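Local coordinates for protein ribulose-bisphosphate carboxylase (Alicyclobacillus acidocaldarius subsp. acidocaldarius, PDB 4NAS) that belongs to the ribulose-bisphosphate carboxylase large-chain family and holds a calcium ion in its TIM-barrel domain, at residues N141-K150 and V354-H365; A236-A245 and V260-S271. All coordinates share one frame; numbering follows the deposited sequence.

Contact 1 of 2, residues N141-K150 and V354-H365; sequences NRPLVMSIFK and VDLVLNAGGGIH
Selenomethionine Met-146 and Asn-359 both extend CG anti to the backbone N (chi1 179° and -172°) from paired positions on one face of the sheet, and the side chains lie alongside each other. A bend at the last torsion of Met-146 (chi3 67°) then brings its CE to 3.3 Å from Asn-359 OD1. The same oxygen meets Ile-148 CD1 at 3.4 Å, where the isoleucine crosses the amide obliquely; ND2, at the other end of the amide, is held by Ala-335 O of the neighbouring strand. Nearer the backbone, Met-146 CB packs on Val-357 CG1 at 3.7 Å.

The backbones run parallel and exchange four hydrogen bonds, from Leu-144 N to Leu-356 O, Leu-358 N to Leu-144 O, Met-146 N to Leu-358 O and Ala-360 N to Met-146 O. This is the seam of a TIM barrel, first strand against last. Val-145 and Leu-358 turn the other way, toward helices 371-386 and 345-352 respectively. Ahead of the strand, Pro-143 lays its CB 4.0 Å from Leu-358 CD1.

Beyond the strands the short helix 362-365 returns to the first segment. Ile-364 CG2 sits 3.4 Å from Ser-147 OG, whose hydrogen-bond partner is Gln-167. His-365 NE2 gives a weak, bent bond to Ile-148 O, 2.8 Å away, and a second weak one to Gln-167 OE1. Lys-150 CB lies over the centre of one face of the imidazole, a CH-pi contact, while its extended chain carries NZ to a water that also bonds, in the plane of the ring, to His-365 ND1.

Contact 2 of 2, residues A236-A245 and V260-S271; sequences AGALLVNVVA and VDVPILAHPAVS
Leu-239 and Val-262 cross at about a right angle on the helix-facing side of the sheet, with Leu-239 CG 3.6 Å from Val-262 CG1. A chi1 of 50° sets that methyl between the backbone N and carbonyl carbon of Val-262 and directs CG2, anti to the backbone N, onto Ala-238 CA at 3.4 Å, a tight fit. The Leu-239 and Val-260 side chains slant across each other, CD1 against CG1, and helix 221-233 covers this cluster. Further along the same side, Val-241 CG2 meets Ile-264 CG2 and Val-243 CG2 rests on Ala-266 CB.

The opposite side is the barrel interior. Leu-240 lies alongside His-267, pointing the same way, its CD1 3.7 Å from His-267 CB and also touching Leu-265 CD2. Asn-242 flanks the histidine too, but its amide stands 79° from the ring plane and OD1 stays 3.6 Å from ND1. The ring nitrogen instead accepts from Ala-269 N at 3.0 Å, a donor 25° out of the ring plane, and Pro-268 CD covers one ring face near its rim. Glu-179, a calcium ligand, touches both Asn-242 and His-267.

Four backbone hydrogen bonds join these adjacent parallel strands of the TIM barrel: Leu-239 N to Pro-263 O, Leu-265 N to Leu-239 O, Val-241 N to Leu-265 O and His-267 N to Val-241 O. Past them, a water takes the N-H of Val-244, in the first turn of helix 243-246, and donates to two carbonyls, its oxygen 2.6 Å from both His-267 O and Ala-269 O.

The water thus satisfies these three backbone groups within a largely apolar, buried contact. Asn-242 OD1, by contrast, is buried with no partner in the model, while the bond from Ala-269 restrains the rotation of the His-267 ring.

In the fold
From the N-terminal domain the chain enters the barrel domain, and residues 141-150 supply its first strand. It then passes through the intervening strands and helices; within that course 236-245 and 260-271 pair as neighbouring strands, contact 2 closing a short, mostly helical loop that holds helix 248-256. Much later 354-365 returns to the first strand, so contact 1 closes a loop of about 200 residues that encloses contact 2 entirely; nothing crosses. The two centres lie 16 Å apart, yet their side chains meet in the barrel interior, where Met-146 SE packs on Leu-265 CD2 at 4.0 Å. Residues of both contacts also touch the second subunit.

Contact 1 of 2, residues N141-K150 and V354-H365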
loop_
_atom_site.group_PDB
_atom_site.type_symbol
_atom_site.label_atom_id
_atom_site.label_comp_id
_atom_site.label_asym_id
_atom_site.label_seq_id
_atom_site.Cartn_x
_atom_site.Cartn_y
_atom_site.Cartn_z
ATOM N N ASN B 141 -15.188 -5.365 31.855
ATOM C CA ASN B 141 -15.547 -4.176 32.640
ATOM C C ASN B 141 -14.386 -3.279 33.024
ATOM O O ASN B 141 -14.411 -2.615 34.065
ATOM C CB ASN B 141 -16.313 -4.580 33.901
ATOM C CG ASN B 141 -17.596 -5.293 33.584
ATOM O OD1 ASN B 141 -18.402 -4.806 32.790
ATOM N ND2 ASN B 141 -17.789 -6.467 34.177
ATOM N N ARG B 142 -13.359 -3.269 32.187
ATOM C CA ARG B 142 -12.216 -2.391 32.397
ATOM C C ARG B 142 -11.436 -2.295 31.090
ATOM O O ARG B 142 -11.498 -3.197 30.254
ATOM C CB ARG B 142 -11.313 -2.934 33.507
ATOM C CG ARG B 142 -10.689 -4.296 33.191
ATOM C CD ARG B 142 -9.634 -4.652 34.229
ATOM N NE ARG B 142 -9.086 -5.997 34.068
ATOM C CZ ARG B 142 -8.079 -6.299 33.254
ATOM N NH1 ARG B 142 -7.533 -5.350 32.501
ATOM N NH2 ARG B 142 -7.629 -7.550 33.182
ATOM N N PRO B 143 -10.744 -1.174 30.875
ATOM C CA PRO B 143 -9.755 -1.164 29.793
ATOM C C PRO B 143 -8.744 -2.296 29.966
ATOM O O PRO B 143 -8.431 -2.712 31.092
ATOM C CB PRO B 143 -9.057 0.189 29.967
ATOM C CG PRO B 143 -10.135 1.068 30.536
ATOM C CD PRO B 143 -11.026 0.174 31.389
ATOM N N LEU B 144 -8.252 -2.795 28.841
ATOM C CA LEU B 144 -7.211 -3.802 28.840
ATOM C C LEU B 144 -5.865 -3.104 28.926
ATOM O O LEU B 144 -5.761 -1.922 28.601
ATOM C CB LEU B 144 -7.297 -4.605 27.549
ATOM C CG LEU B 144 -8.256 -5.796 27.540
ATOM C CD1 LEU B 144 -9.721 -5.390 27.572
ATOM C CD2 LEU B 144 -7.952 -6.650 26.319
ATOM N N VAL B 145 -4.831 -3.819 29.351
ATOM C CA VAL B 145 -3.508 -3.205 29.467
ATOM C C VAL B 145 -2.545 -3.984 28.597
ATOM O O VAL B 145 -2.456 -5.211 28.711
ATOM C CB VAL B 145 -2.976 -3.198 30.936
ATOM C CG1 VAL B 145 -1.584 -2.596 31.011
ATOM C CG2 VAL B 145 -3.932 -2.441 31.867
HETATM N N MSE B 146 -1.844 -3.271 27.720
HETATM C CA MSE B 146 -0.873 -3.900 26.832
HETATM C C MSE B 146 0.526 -3.293 26.982
HETATM O O MSE B 146 0.671 -2.071 27.035
HETATM C CB MSE B 146 -1.341 -3.804 25.377
HETATM C CG MSE B 146 -0.383 -4.417 24.358
HETATM SE SE MSE B 146 -1.310 -4.513 22.620
HETATM C CE MSE B 146 -1.443 -2.612 22.300
ATOM N N SER B 147 1.540 -4.157 27.080
ATOM C CA SER B 147 2.952 -3.732 27.139
ATOM C C SER B 147 3.665 -4.069 25.813
ATOM O O SER B 147 3.259 -4.979 25.089
ATOM C CB SER B 147 3.672 -4.359 28.355
ATOM O OG SER B 147 4.981 -3.832 28.538
ATOM N N ILE B 148 4.686 -3.293 25.458
ATOM C CA ILE B 148 5.446 -3.556 24.242
ATOM C C ILE B 148 6.912 -3.821 24.569
ATOM O O ILE B 148 7.517 -3.053 25.309
ATOM C CB ILE B 148 5.389 -2.349 23.276
ATOM C CG1 ILE B 148 3.935 -1.950 23.001
ATOM C CG2 ILE B 148 6.162 -2.654 22.005
ATOM C CD1 ILE B 148 3.737 -0.497 22.602
ATOM N N PHE B 149 7.473 -4.895 24.014
ATOM C CA PHE B 149 8.906 -5.191 24.137
ATOM C C PHE B 149 9.758 -3.971 23.833
ATOM O O PHE B 149 9.598 -3.339 22.797
ATOM C CB PHE B 149 9.326 -6.320 23.185
ATOM C CG PHE B 149 9.179 -7.681 23.765
ATOM C CD1 PHE B 149 7.950 -8.324 23.758
ATOM C CD2 PHE B 149 10.264 -8.322 24.342
ATOM C CE1 PHE B 149 7.821 -9.587 24.322
ATOM C CE2 PHE B 149 10.127 -9.580 24.891
ATOM C CZ PHE B 149 8.907 -10.210 24.878
ATOM N N LYS B 150 10.675 -3.638 24.725
ATOM C CA LYS B 150 11.525 -2.479 24.466
ATOM C C LYS B 150 12.653 -2.822 23.480
ATOM O O LYS B 150 13.166 -1.941 22.771
ATOM C CB LYS B 150 12.070 -1.896 25.777
ATOM C CG LYS B 150 13.121 -2.738 26.474
ATOM C CD LYS B 150 13.485 -2.122 27.813
ATOM C CE LYS B 150 14.538 -2.944 28.541
ATOM N NZ LYS B 150 14.582 -2.601 29.986
ATOM N N VAL B 354 -14.779 2.023 28.718
ATOM C CA VAL B 354 -14.020 0.854 29.157
ATOM C C VAL B 354 -13.475 0.003 27.997
ATOM O O VAL B 354 -12.489 -0.717 28.183
ATOM C CB VAL B 354 -14.821 -0.053 30.125
ATOM C CG1 VAL B 354 -15.177 0.698 31.414
ATOM C CG2 VAL B 354 -16.068 -0.579 29.462
ATOM N N ASP B 355 -14.111 0.086 26.821
ATOM C CA ASP B 355 -13.688 -0.683 25.632
ATOM C C ASP B 355 -12.468 -0.055 24.971
ATOM O O ASP B 355 -12.550 0.631 23.948
ATOM C CB ASP B 355 -14.819 -0.840 24.624
ATOM C CG ASP B 355 -15.872 -1.845 25.079
ATOM O OD1 ASP B 355 -15.642 -2.565 26.077
ATOM O OD2 ASP B 355 -16.928 -1.908 24.429
ATOM N N LEU B 356 -11.324 -0.306 25.579
ATOM C CA LEU B 356 -10.126 0.437 25.279
ATOM C C LEU B 356 -8.961 -0.476 25.600
ATOM O O LEU B 356 -9.035 -1.274 26.537
ATOM C CB LEU B 356 -10.084 1.681 26.170
ATOM C CG LEU B 356 -8.813 2.525 26.232
ATOM C CD1 LEU B 356 -8.586 3.222 24.895
ATOM C CD2 LEU B 356 -8.893 3.530 27.379
ATOM N N VAL B 357 -7.898 -0.391 24.812
ATOM C CA VAL B 357 -6.645 -1.016 25.204
ATOM C C VAL B 357 -5.680 0.091 25.602
ATOM O O VAL B 357 -5.427 0.997 24.805
ATOM C CB VAL B 357 -6.026 -1.832 24.075
ATOM C CG1 VAL B 357 -4.692 -2.435 24.532
ATOM C CG2 VAL B 357 -7.003 -2.934 23.606
ATOM N N LEU B 358 -5.171 0.037 26.838
ATOM C CA LEU B 358 -4.123 0.950 27.261
ATOM C C LEU B 358 -2.823 0.456 26.633
ATOM O O LEU B 358 -2.238 -0.541 27.052
ATOM C CB LEU B 358 -4.036 1.076 28.800
ATOM C CG LEU B 358 -5.280 1.690 29.458
ATOM C CD1 LEU B 358 -5.342 1.376 30.952
ATOM C CD2 LEU B 358 -5.364 3.197 29.211
ATOM N N ASN B 359 -2.423 1.152 25.574
ATOM C CA ASN B 359 -1.308 0.765 24.730
ATOM C C ASN B 359 -0.050 1.426 25.275
ATOM O O ASN B 359 0.347 2.497 24.825
ATOM C CB ASN B 359 -1.608 1.237 23.297
ATOM C CG ASN B 359 -0.621 0.726 22.275
ATOM O OD1 ASN B 359 0.389 0.133 22.621
ATOM N ND2 ASN B 359 -0.903 0.982 20.995
ATOM N N ALA B 360 0.561 0.801 26.275
ATOM C CA ALA B 360 1.708 1.407 26.929
ATOM C C ALA B 360 3.045 0.901 26.375
ATOM O O ALA B 360 3.199 -0.277 26.074
ATOM C CB ALA B 360 1.630 1.168 28.418
ATOM N N GLY B 361 4.012 1.800 26.255
ATOM C CA GLY B 361 5.359 1.417 25.869
ATOM C C GLY B 361 6.366 1.981 26.850
ATOM O O GLY B 361 6.784 1.299 27.792
ATOM N N GLY B 362 6.755 3.237 26.629
ATOM C CA GLY B 362 7.574 3.958 27.587
ATOM C C GLY B 362 6.861 4.072 28.918
ATOM O O GLY B 362 7.500 4.210 29.960
ATOM N N GLY B 363 5.531 4.010 28.890
ATOM C CA GLY B 363 4.745 4.026 30.112
ATOM C C GLY B 363 5.055 2.855 31.027
ATOM O O GLY B 363 4.995 2.964 32.259
ATOM N N ILE B 364 5.386 1.719 30.429
ATOM C CA ILE B 364 5.779 0.543 31.206
ATOM C C ILE B 364 7.277 0.560 31.479
ATOM O O ILE B 364 7.724 0.484 32.627
ATOM C CB ILE B 364 5.444 -0.753 30.463
ATOM C CG1 ILE B 364 3.947 -0.841 30.240
ATOM C CG2 ILE B 364 5.911 -1.960 31.256
ATOM C CD1 ILE B 364 3.192 -1.059 31.498
ATOM N N HIS B 365 8.062 0.685 30.422
ATOM C CA HIS B 365 9.513 0.584 30.585
ATOM C C HIS B 365 10.189 1.825 31.153
ATOM O O HIS B 365 11.282 1.727 31.716
ATOM C CB HIS B 365 10.168 0.130 29.288
ATOM C CG HIS B 365 9.684 -1.210 28.830
ATOM N ND1 HIS B 365 10.139 -2.393 29.380
ATOM C CD2 HIS B 365 8.761 -1.556 27.900
ATOM C CE1 HIS B 365 9.529 -3.409 28.794
ATOM N NE2 HIS B 365 8.689 -2.928 27.894
HETATM O O HOH W 1 11.915 -2.508 31.480
#

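Contact 2 of 2, residues A236-A245 and V260-S271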
loop_
_atom_site.group_PDB
_atom_site.type_symbol
_atom_site.label_atom_id
_atom_site.label_comp_id
_atom_site.label_asym_id
_atom_site.label_seq_id
_atom_site.Cartn_x
_atom_site.Cartn_y
_atom_site.Cartn_z
ATOM N N ALA B 236 -0.685 -18.595 20.675
ATOM C CA ALA B 236 -0.562 -17.147 20.568
ATOM C C ALA B 236 -1.842 -16.458 21.060
ATOM O O ALA B 236 -2.945 -16.921 20.771
ATOM C CB ALA B 236 -0.277 -16.750 19.095
ATOM N N GLY B 237 -1.712 -15.354 21.787
ATOM C CA GLY B 237 -2.885 -14.592 22.189
ATOM C C GLY B 237 -3.460 -13.749 21.047
ATOM O O GLY B 237 -4.666 -13.555 20.936
ATOM N N ALA B 238 -2.579 -13.227 20.202
ATOM C CA ALA B 238 -2.982 -12.436 19.044
ATOM C C ALA B 238 -1.876 -12.479 17.996
ATOM O O ALA B 238 -0.722 -12.786 18.304
ATOM C CB ALA B 238 -3.293 -10.986 19.443
ATOM N N LEU B 239 -2.240 -12.191 16.757
ATOM C CA LEU B 239 -1.273 -11.944 15.698
ATOM C C LEU B 239 -1.106 -10.424 15.489
ATOM O O LEU B 239 -2.081 -9.708 15.239
ATOM C CB LEU B 239 -1.734 -12.600 14.394
ATOM C CG LEU B 239 -2.105 -14.091 14.443
ATOM C CD1 LEU B 239 -2.539 -14.577 13.058
ATOM C CD2 LEU B 239 -0.958 -14.950 14.958
ATOM N N LEU B 240 0.135 -9.959 15.597
ATOM C CA LEU B 240 0.515 -8.589 15.261
ATOM C C LEU B 240 0.718 -8.527 13.746
ATOM O O LEU B 240 1.543 -9.253 13.189
ATOM C CB LEU B 240 1.822 -8.222 15.991
ATOM C CG LEU B 240 2.407 -6.840 15.689
ATOM C CD1 LEU B 240 1.342 -5.773 15.947
ATOM C CD2 LEU B 240 3.699 -6.544 16.493
ATOM N N VAL B 241 -0.071 -7.707 13.060
ATOM C CA VAL B 241 0.046 -7.651 11.617
ATOM C C VAL B 241 0.276 -6.220 11.171
ATOM O O VAL B 241 -0.497 -5.312 11.523
ATOM C CB VAL B 241 -1.215 -8.229 10.909
ATOM C CG1 VAL B 241 -1.028 -8.237 9.396
ATOM C CG2 VAL B 241 -1.492 -9.643 11.376
ATOM N N ASN B 242 1.359 -6.026 10.425
ATOM C CA ASN B 242 1.593 -4.793 9.683
ATOM C C ASN B 242 0.705 -4.730 8.435
ATOM O O ASN B 242 1.134 -5.001 7.308
ATOM C CB ASN B 242 3.052 -4.693 9.300
ATOM C CG ASN B 242 3.947 -4.527 10.524
ATOM O OD1 ASN B 242 3.782 -3.578 11.305
ATOM N ND2 ASN B 242 4.868 -5.465 10.712
ATOM N N VAL B 243 -0.533 -4.358 8.664
ATOM C CA VAL B 243 -1.563 -4.506 7.624
ATOM C C VAL B 243 -1.245 -3.788 6.321
ATOM O O VAL B 243 -1.367 -4.352 5.205
ATOM C CB VAL B 243 -2.909 -4.038 8.162
ATOM C CG1 VAL B 243 -3.992 -4.269 7.111
ATOM C CG2 VAL B 243 -3.222 -4.809 9.442
ATOM N N VAL B 244 -0.869 -2.521 6.436
ATOM C CA VAL B 244 -0.607 -1.719 5.241
ATOM C C VAL B 244 0.621 -2.230 4.469
ATOM O O VAL B 244 0.658 -2.173 3.234
ATOM C CB VAL B 244 -0.479 -0.191 5.577
ATOM C CG1 VAL B 244 -0.142 0.658 4.311
ATOM C CG2 VAL B 244 -1.766 0.319 6.230
ATOM N N ALA B 245 1.627 -2.739 5.177
ATOM C CA ALA B 245 2.802 -3.272 4.489
ATOM C C ALA B 245 2.415 -4.501 3.659
ATOM O O ALA B 245 2.904 -4.710 2.527
ATOM C CB ALA B 245 3.894 -3.615 5.483
ATOM N N VAL B 260 -7.462 -19.819 11.457
ATOM C CA VAL B 260 -6.704 -18.731 12.079
ATOM C C VAL B 260 -7.519 -18.255 13.274
ATOM O O VAL B 260 -8.207 -17.225 13.243
ATOM C CB VAL B 260 -6.358 -17.583 11.098
ATOM C CG1 VAL B 260 -5.503 -16.531 11.786
ATOM C CG2 VAL B 260 -5.603 -18.138 9.908
ATOM N N ASP B 261 -7.429 -19.040 14.339
ATOM C CA ASP B 261 -8.347 -18.915 15.446
ATOM C C ASP B 261 -7.736 -18.066 16.547
ATOM O O ASP B 261 -7.566 -18.511 17.679
ATOM C CB ASP B 261 -8.710 -20.305 15.959
ATOM C CG ASP B 261 -9.885 -20.275 16.882
ATOM O OD1 ASP B 261 -10.864 -19.567 16.551
ATOM O OD2 ASP B 261 -9.818 -20.932 17.939
ATOM N N VAL B 262 -7.404 -16.835 16.202
ATOM C CA VAL B 262 -6.692 -15.958 17.100
ATOM C C VAL B 262 -7.000 -14.502 16.697
ATOM O O VAL B 262 -7.167 -14.210 15.511
ATOM C CB VAL B 262 -5.194 -16.243 16.957
ATOM C CG1 VAL B 262 -4.805 -16.224 15.492
ATOM C CG2 VAL B 262 -4.368 -15.252 17.732
ATOM N N PRO B 263 -7.112 -13.582 17.680
ATOM C CA PRO B 263 -7.394 -12.190 17.286
ATOM C C PRO B 263 -6.277 -11.558 16.465
ATOM O O PRO B 263 -5.102 -11.922 16.616
ATOM C CB PRO B 263 -7.525 -11.467 18.632
ATOM C CG PRO B 263 -7.964 -12.531 19.593
ATOM C CD PRO B 263 -7.290 -13.797 19.133
ATOM N N ILE B 264 -6.640 -10.616 15.595
ATOM C CA ILE B 264 -5.653 -9.847 14.856
ATOM C C ILE B 264 -5.392 -8.472 15.519
ATOM O O ILE B 264 -6.318 -7.728 15.856
ATOM C CB ILE B 264 -6.090 -9.669 13.370
ATOM C CG1 ILE B 264 -6.114 -11.042 12.669
ATOM C CG2 ILE B 264 -5.203 -8.625 12.666
ATOM C CD1 ILE B 264 -6.783 -11.037 11.305
ATOM N N LEU B 265 -4.126 -8.147 15.703
ATOM C CA LEU B 265 -3.748 -6.862 16.267
ATOM C C LEU B 265 -3.142 -6.046 15.114
ATOM O O LEU B 265 -1.989 -6.255 14.708
ATOM C CB LEU B 265 -2.756 -7.056 17.431
ATOM C CG LEU B 265 -1.994 -5.831 17.990
ATOM C CD1 LEU B 265 -2.961 -4.843 18.658
ATOM C CD2 LEU B 265 -0.869 -6.258 18.993
ATOM N N ALA B 266 -3.950 -5.146 14.563
ATOM C CA ALA B 266 -3.531 -4.310 13.438
ATOM C C ALA B 266 -2.562 -3.177 13.803
ATOM O O ALA B 266 -2.907 -2.236 14.549
ATOM C CB ALA B 266 -4.714 -3.760 12.741
ATOM N N HIS B 267 -1.353 -3.234 13.251
ATOM C CA HIS B 267 -0.370 -2.179 13.540
ATOM C C HIS B 267 -0.348 -1.183 12.369
ATOM O O HIS B 267 -0.416 -1.592 11.228
ATOM C CB HIS B 267 1.042 -2.759 13.811
ATOM C CG HIS B 267 2.030 -1.729 14.276
ATOM N ND1 HIS B 267 2.652 -0.848 13.411
ATOM C CD2 HIS B 267 2.440 -1.373 15.522
ATOM C CE1 HIS B 267 3.419 -0.017 14.097
ATOM N NE2 HIS B 267 3.300 -0.307 15.383
ATOM N N PRO B 268 -0.243 0.131 12.647
ATOM C CA PRO B 268 -0.347 1.094 11.537
ATOM C C PRO B 268 0.919 1.371 10.736
ATOM O O PRO B 268 0.899 2.345 9.988
ATOM C CB PRO B 268 -0.745 2.398 12.247
ATOM C CG PRO B 268 -0.161 2.270 13.577
ATOM C CD PRO B 268 -0.310 0.805 13.952
ATOM N N ALA B 269 1.994 0.604 10.923
ATOM C CA ALA B 269 3.238 0.836 10.198
ATOM C C ALA B 269 2.989 1.123 8.726
ATOM O O ALA B 269 2.191 0.429 8.089
ATOM C CB ALA B 269 4.174 -0.360 10.345
ATOM N N VAL B 270 3.638 2.176 8.222
ATOM C CA VAL B 270 3.583 2.609 6.809
ATOM C C VAL B 270 2.384 3.508 6.464
ATOM O O VAL B 270 2.411 4.231 5.472
ATOM C CB VAL B 270 3.714 1.414 5.796
ATOM C CG1 VAL B 270 3.820 1.938 4.351
ATOM C CG2 VAL B 270 4.958 0.564 6.116
ATOM N N SER B 271 1.349 3.487 7.296
ATOM C CA SER B 271 0.091 4.181 6.971
ATOM C C SER B 271 0.286 5.669 6.814
ATOM O O SER B 271 -0.394 6.306 6.009
ATOM C CB SER B 271 -0.945 3.937 8.054
ATOM O OG SER B 271 -0.434 4.338 9.331
HETATM O O HOH W 2 0.826 -1.617 8.960
#